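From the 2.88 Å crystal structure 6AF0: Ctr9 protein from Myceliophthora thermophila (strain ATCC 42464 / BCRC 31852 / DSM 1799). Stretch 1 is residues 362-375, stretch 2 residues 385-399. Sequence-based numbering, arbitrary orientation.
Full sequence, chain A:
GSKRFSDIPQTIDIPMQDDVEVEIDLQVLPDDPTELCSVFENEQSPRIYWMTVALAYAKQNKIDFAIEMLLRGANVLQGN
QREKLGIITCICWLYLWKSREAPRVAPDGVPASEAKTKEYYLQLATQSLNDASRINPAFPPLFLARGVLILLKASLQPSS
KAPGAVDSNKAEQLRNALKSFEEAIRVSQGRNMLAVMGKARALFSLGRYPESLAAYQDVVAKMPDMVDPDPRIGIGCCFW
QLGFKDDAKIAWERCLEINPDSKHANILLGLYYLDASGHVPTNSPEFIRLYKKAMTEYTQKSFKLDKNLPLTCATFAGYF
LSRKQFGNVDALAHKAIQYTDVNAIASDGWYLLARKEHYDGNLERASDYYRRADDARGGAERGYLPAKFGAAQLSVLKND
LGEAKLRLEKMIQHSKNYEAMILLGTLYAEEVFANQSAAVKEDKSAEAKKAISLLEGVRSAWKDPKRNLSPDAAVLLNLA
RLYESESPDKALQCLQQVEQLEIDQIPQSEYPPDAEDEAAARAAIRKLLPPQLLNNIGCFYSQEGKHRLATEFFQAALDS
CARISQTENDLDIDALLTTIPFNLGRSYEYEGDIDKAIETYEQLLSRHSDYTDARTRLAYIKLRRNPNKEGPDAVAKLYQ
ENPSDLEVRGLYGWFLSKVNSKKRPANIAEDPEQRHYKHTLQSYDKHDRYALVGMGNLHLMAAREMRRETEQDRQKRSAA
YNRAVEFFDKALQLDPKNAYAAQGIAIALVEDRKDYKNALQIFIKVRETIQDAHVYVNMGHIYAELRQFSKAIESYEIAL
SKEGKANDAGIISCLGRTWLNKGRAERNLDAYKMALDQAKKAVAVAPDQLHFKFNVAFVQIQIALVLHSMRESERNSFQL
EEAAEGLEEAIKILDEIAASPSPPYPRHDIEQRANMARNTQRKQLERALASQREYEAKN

Stretch 1, residues 362-375: NLERASDYYRRADD
Stretch 2 385-399: LPAKFGAAQLSVLKN

Two helices of Ctr9, 363-375 and 385-396, pack as an antiparallel pair: their N-to-C directions differ by 153°, the signed crossing angle is -153° and the axes approach to 8.2 Å. Asn362 occupies the N-cap position of the first helix. Both helices have regular i to i+4 backbone hydrogen bonding, from Ala366 N to Asn362 O (3.1 Å) in the first and from Phe389 N to Leu385 O (3.1 Å) in the second. The register is set by Tyr370 CA to Ala387 CA, 5.0 Å, and Ser367 CA to Ala391 CA, 5.6 Å. Together the stretches bury 653 Å², with Tyr370 and Leu394 the most covered.

Tyr370 (chi1 -84°, m; chi2 -61°) points toward the second helix as a knob among Ala387, Gly390, Ala391 and Leu394. Gly390 CA lies over one face of the Tyr370 ring, 3.4 Å from the ring centroid and 16° off its normal, a CH-pi contact. Glycine suits this place because an ideal CB on Gly390 would fall 1.9 Å from Tyr370 CE1, a clash. Ala391 N lies over the same face, 3.8 Å from Tyr370 CG. Ala387 points toward the first helix where the CA atoms are nearest: its CB is 3.8 Å from Ala373 CB, and its O is 3.2 Å from Tyr370 CD1. The hydroxyl of Tyr370 is hydrogen-bonded elsewhere in the structure.

Leu394 (chi1 -94°, between wells; chi2 52°, p) is the reciprocal knob, set among Leu363, Ala366, Ser367 and Tyr370. Leu394 CD2 lies 3.5 Å from Tyr370 CD2 at the ring edge, 3.5 Å from Ala366 CB and 3.3 Å from Ser367 N, so this one methyl packs against both side chains and backbone. Ser367 (chi1 39°, p) turns its OG back to its own helix, 2.6 Å from Leu363 O and 2.4 Å from Glu364 O.

Leu363 (m, t) points toward the second stretch, its CD1 3.7 Å from Leu397 CD2 (Leu397 t, p). Leu397 leaves helical phi/psi at -77/163, within a type II turn from Val396 to Asn399. Lys398, at phi/psi 76/-3, points toward the first helix; with chi angles -59°, -166°, -103° and -151°, its NZ donates a hydrogen bond to Glu364 OE2 at 2.8 Å, part of a salt bridge. Glu364 CB points away, but chi values of -101°, 60° and 40° bring its carboxylate back. Towards the other end of the interface, Asp374 (t) places OD1 3.0 Å from Lys388 CE and 4.0 Å from Lys388 NZ, opposite charges beyond salt-bridge range.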

# COMPACT_ATOMS: atom_id res chain seq x y z
N ASN A 362 -9.22 -27.56 -2.76
CA ASN A 362 -10.22 -27.60 -3.84
C ASN A 362 -10.76 -26.20 -4.12
O ASN A 362 -11.82 -25.81 -3.63
CB ASN A 362 -11.34 -28.60 -3.55
CG ASN A 362 -12.23 -28.84 -4.77
OD1 ASN A 362 -12.54 -27.90 -5.52
ND2 ASN A 362 -12.63 -30.09 -4.99
N LEU A 363 -10.03 -25.44 -4.94
CA LEU A 363 -10.25 -24.00 -5.08
C LEU A 363 -11.55 -23.61 -5.76
O LEU A 363 -12.07 -22.53 -5.50
CB LEU A 363 -9.11 -23.34 -5.85
CG LEU A 363 -7.67 -23.67 -5.45
CD1 LEU A 363 -6.70 -22.75 -6.19
CD2 LEU A 363 -7.45 -23.58 -3.94
N GLU A 364 -12.07 -24.44 -6.65
CA GLU A 364 -13.26 -24.02 -7.40
C GLU A 364 -14.45 -23.98 -6.47
O GLU A 364 -15.11 -22.95 -6.34
CB GLU A 364 -13.54 -24.91 -8.62
CG GLU A 364 -13.10 -24.26 -9.92
CD GLU A 364 -11.60 -23.97 -9.94
OE1 GLU A 364 -10.81 -24.81 -9.45
OE2 GLU A 364 -11.21 -22.89 -10.44
N ARG A 365 -14.71 -25.09 -5.79
CA ARG A 365 -15.80 -25.14 -4.83
C ARG A 365 -15.53 -24.23 -3.65
O ARG A 365 -16.47 -23.73 -3.04
CB ARG A 365 -16.11 -26.56 -4.37
CG ARG A 365 -17.38 -27.12 -5.02
CD ARG A 365 -17.70 -28.56 -4.62
NE ARG A 365 -17.20 -28.86 -3.27
CZ ARG A 365 -16.16 -29.65 -2.99
NH1 ARG A 365 -15.50 -30.28 -3.95
NH2 ARG A 365 -15.78 -29.82 -1.73
N ALA A 366 -14.27 -23.98 -3.34
CA ALA A 366 -13.95 -23.03 -2.29
C ALA A 366 -14.36 -21.61 -2.67
O ALA A 366 -14.84 -20.83 -1.84
CB ALA A 366 -12.47 -23.09 -1.96
N SER A 367 -14.18 -21.27 -3.93
CA SER A 367 -14.47 -19.93 -4.42
C SER A 367 -15.99 -19.71 -4.52
O SER A 367 -16.49 -18.61 -4.22
CB SER A 367 -13.78 -19.71 -5.77
OG SER A 367 -13.85 -20.89 -6.56
N ASP A 368 -16.68 -20.76 -4.95
CA ASP A 368 -18.14 -20.75 -5.02
C ASP A 368 -18.70 -20.56 -3.62
O ASP A 368 -19.51 -19.66 -3.41
CB ASP A 368 -18.66 -22.05 -5.65
CG ASP A 368 -20.14 -21.99 -5.96
OD1 ASP A 368 -20.55 -22.25 -7.11
OD2 ASP A 368 -20.91 -21.66 -5.04
N TYR A 369 -18.23 -21.39 -2.68
CA TYR A 369 -18.54 -21.26 -1.25
C TYR A 369 -18.28 -19.85 -0.70
O TYR A 369 -19.17 -19.23 -0.12
CB TYR A 369 -17.72 -22.25 -0.44
CG TYR A 369 -18.16 -23.70 -0.56
CD1 TYR A 369 -19.19 -24.08 -1.42
CD2 TYR A 369 -17.54 -24.68 0.17
CE1 TYR A 369 -19.58 -25.40 -1.52
CE2 TYR A 369 -17.93 -26.00 0.08
CZ TYR A 369 -18.95 -26.36 -0.77
OH TYR A 369 -19.31 -27.68 -0.85
N TYR A 370 -17.08 -19.34 -0.86
CA TYR A 370 -16.85 -17.94 -0.50
C TYR A 370 -17.93 -17.01 -1.10
O TYR A 370 -18.43 -16.12 -0.42
CB TYR A 370 -15.47 -17.45 -0.96
CG TYR A 370 -14.34 -17.77 -0.01
CD1 TYR A 370 -14.34 -17.28 1.27
CD2 TYR A 370 -13.27 -18.54 -0.42
CE1 TYR A 370 -13.31 -17.59 2.13
CE2 TYR A 370 -12.23 -18.83 0.43
CZ TYR A 370 -12.27 -18.36 1.71
OH TYR A 370 -11.24 -18.62 2.56
N ARG A 371 -18.23 -17.22 -2.38
CA ARG A 371 -19.21 -16.38 -3.08
C ARG A 371 -20.60 -16.49 -2.42
O ARG A 371 -21.27 -15.48 -2.18
CB ARG A 371 -19.24 -16.76 -4.57
CG ARG A 371 -20.58 -16.55 -5.24
CD ARG A 371 -20.70 -17.27 -6.57
NE ARG A 371 -22.10 -17.49 -6.90
CZ ARG A 371 -22.99 -16.53 -7.18
NH1 ARG A 371 -22.65 -15.24 -7.19
NH2 ARG A 371 -24.25 -16.86 -7.47
N ARG A 372 -21.00 -17.71 -2.08
CA ARG A 372 -22.29 -17.95 -1.45
C ARG A 372 -22.37 -17.34 -0.05
O ARG A 372 -23.43 -16.89 0.38
CB ARG A 372 -22.57 -19.46 -1.38
CG ARG A 372 -22.85 -20.04 -2.75
CD ARG A 372 -23.15 -21.52 -2.74
NE ARG A 372 -23.26 -22.04 -4.11
CZ ARG A 372 -23.34 -23.33 -4.43
NH1 ARG A 372 -23.34 -24.27 -3.48
NH2 ARG A 372 -23.43 -23.69 -5.71
N ALA A 373 -21.24 -17.35 0.62
CA ALA A 373 -21.10 -16.76 1.94
C ALA A 373 -21.26 -15.25 1.86
O ALA A 373 -21.81 -14.64 2.78
CB ALA A 373 -19.73 -17.11 2.52
N ASP A 374 -20.75 -14.66 0.78
CA ASP A 374 -20.83 -13.20 0.58
C ASP A 374 -22.25 -12.81 0.23
O ASP A 374 -22.81 -11.89 0.83
CB ASP A 374 -19.88 -12.73 -0.54
CG ASP A 374 -19.81 -11.19 -0.64
OD1 ASP A 374 -20.17 -10.53 0.35
OD2 ASP A 374 -19.42 -10.63 -1.70
N ASP A 375 -22.81 -13.52 -0.75
CA ASP A 375 -24.18 -13.28 -1.22
C ASP A 375 -25.22 -13.48 -0.10
O ASP A 375 -26.15 -12.69 0.02
CB ASP A 375 -24.52 -14.16 -2.44
CG ASP A 375 -23.63 -13.87 -3.66
OD1 ASP A 375 -22.94 -12.82 -3.71
OD2 ASP A 375 -23.61 -14.74 -4.56
N LEU A 385 -17.08 -9.51 4.79
CA LEU A 385 -15.72 -9.10 4.48
C LEU A 385 -14.68 -10.25 4.39
O LEU A 385 -13.89 -10.32 3.46
CB LEU A 385 -15.28 -8.03 5.45
CG LEU A 385 -14.06 -7.23 5.02
CD1 LEU A 385 -14.13 -5.79 5.51
CD2 LEU A 385 -12.79 -7.89 5.52
N PRO A 386 -14.67 -11.15 5.36
CA PRO A 386 -13.75 -12.26 5.21
C PRO A 386 -14.01 -13.15 3.98
O PRO A 386 -13.08 -13.79 3.46
CB PRO A 386 -13.95 -13.07 6.51
CG PRO A 386 -14.47 -12.08 7.49
CD PRO A 386 -15.30 -11.12 6.69
N ALA A 387 -15.27 -13.23 3.56
CA ALA A 387 -15.64 -14.11 2.45
C ALA A 387 -15.11 -13.53 1.14
O ALA A 387 -14.61 -14.25 0.25
CB ALA A 387 -17.15 -14.28 2.38
N LYS A 388 -15.26 -12.21 1.05
CA LYS A 388 -14.78 -11.43 -0.06
C LYS A 388 -13.28 -11.58 -0.19
O LYS A 388 -12.74 -11.69 -1.30
CB LYS A 388 -15.14 -9.95 0.12
CG LYS A 388 -16.63 -9.65 -0.00
CD LYS A 388 -16.98 -8.20 0.27
CE LYS A 388 -18.50 -8.04 0.28
NZ LYS A 388 -18.94 -6.71 0.75
N PHE A 389 -12.60 -11.53 0.95
CA PHE A 389 -11.17 -11.66 0.98
C PHE A 389 -10.79 -13.06 0.52
O PHE A 389 -9.89 -13.21 -0.29
CB PHE A 389 -10.64 -11.34 2.37
CG PHE A 389 -9.14 -11.43 2.50
CD1 PHE A 389 -8.54 -12.57 3.02
CD2 PHE A 389 -8.34 -10.38 2.11
CE1 PHE A 389 -7.17 -12.64 3.16
CE2 PHE A 389 -6.96 -10.46 2.23
CZ PHE A 389 -6.38 -11.59 2.75
N GLY A 390 -11.48 -14.08 0.99
CA GLY A 390 -11.11 -15.42 0.59
C GLY A 390 -11.24 -15.60 -0.91
O GLY A 390 -10.46 -16.31 -1.55
N ALA A 391 -12.26 -14.96 -1.47
CA ALA A 391 -12.46 -14.96 -2.91
C ALA A 391 -11.24 -14.36 -3.57
O ALA A 391 -10.64 -14.98 -4.46
CB ALA A 391 -13.71 -14.19 -3.29
N ALA A 392 -10.86 -13.16 -3.11
CA ALA A 392 -9.74 -12.42 -3.69
C ALA A 392 -8.46 -13.24 -3.72
O ALA A 392 -7.76 -13.29 -4.72
CB ALA A 392 -9.52 -11.12 -2.96
N GLN A 393 -8.17 -13.91 -2.62
CA GLN A 393 -7.02 -14.79 -2.56
C GLN A 393 -7.17 -15.94 -3.53
O GLN A 393 -6.23 -16.28 -4.24
CB GLN A 393 -6.87 -15.39 -1.18
CG GLN A 393 -6.95 -14.41 -0.02
CD GLN A 393 -6.57 -15.05 1.30
OE1 GLN A 393 -5.70 -14.54 2.01
NE2 GLN A 393 -7.21 -16.17 1.63
N LEU A 394 -8.33 -16.56 -3.54
CA LEU A 394 -8.58 -17.68 -4.45
C LEU A 394 -8.43 -17.27 -5.92
O LEU A 394 -8.10 -18.09 -6.77
CB LEU A 394 -9.96 -18.30 -4.20
CG LEU A 394 -9.92 -19.49 -3.25
CD1 LEU A 394 -9.20 -19.14 -1.96
CD2 LEU A 394 -11.32 -19.99 -2.97
N SER A 395 -8.69 -16.00 -6.21
CA SER A 395 -8.55 -15.53 -7.56
C SER A 395 -7.09 -15.20 -7.85
O SER A 395 -6.62 -15.40 -8.97
CB SER A 395 -9.52 -14.39 -7.85
OG SER A 395 -9.03 -13.15 -7.41
N VAL A 396 -6.35 -14.74 -6.83
CA VAL A 396 -4.90 -14.53 -6.96
C VAL A 396 -4.24 -15.83 -7.36
O VAL A 396 -3.41 -15.86 -8.26
CB VAL A 396 -4.25 -14.01 -5.68
CG1 VAL A 396 -2.74 -14.24 -5.69
CG2 VAL A 396 -4.59 -12.54 -5.47
N LEU A 397 -4.58 -16.91 -6.68
CA LEU A 397 -4.18 -18.20 -7.19
C LEU A 397 -5.16 -18.48 -8.34
O LEU A 397 -6.19 -17.82 -8.44
CB LEU A 397 -4.19 -19.27 -6.12
CG LEU A 397 -3.58 -20.63 -6.53
CD1 LEU A 397 -2.30 -20.52 -7.35
CD2 LEU A 397 -3.32 -21.44 -5.27
N LYS A 398 -4.80 -19.42 -9.21
CA LYS A 398 -5.35 -19.53 -10.57
C LYS A 398 -4.75 -18.48 -11.50
O LYS A 398 -5.07 -18.44 -12.69
CB LYS A 398 -6.88 -19.41 -10.58
CG LYS A 398 -7.56 -20.48 -9.76
CD LYS A 398 -9.05 -20.55 -10.05
CE LYS A 398 -9.89 -19.89 -8.98
NZ LYS A 398 -11.23 -20.53 -8.90
N ASN A 399 -3.89 -17.62 -10.95
CA ASN A 399 -3.15 -16.60 -11.68
C ASN A 399 -4.05 -15.58 -12.37
O ASN A 399 -3.58 -14.81 -13.20
CB ASN A 399 -2.16 -17.23 -12.69
CG ASN A 399 -0.95 -17.86 -12.00
OD1 ASN A 399 0.02 -17.17 -11.67
ND2 ASN A 399 -1.00 -19.18 -11.79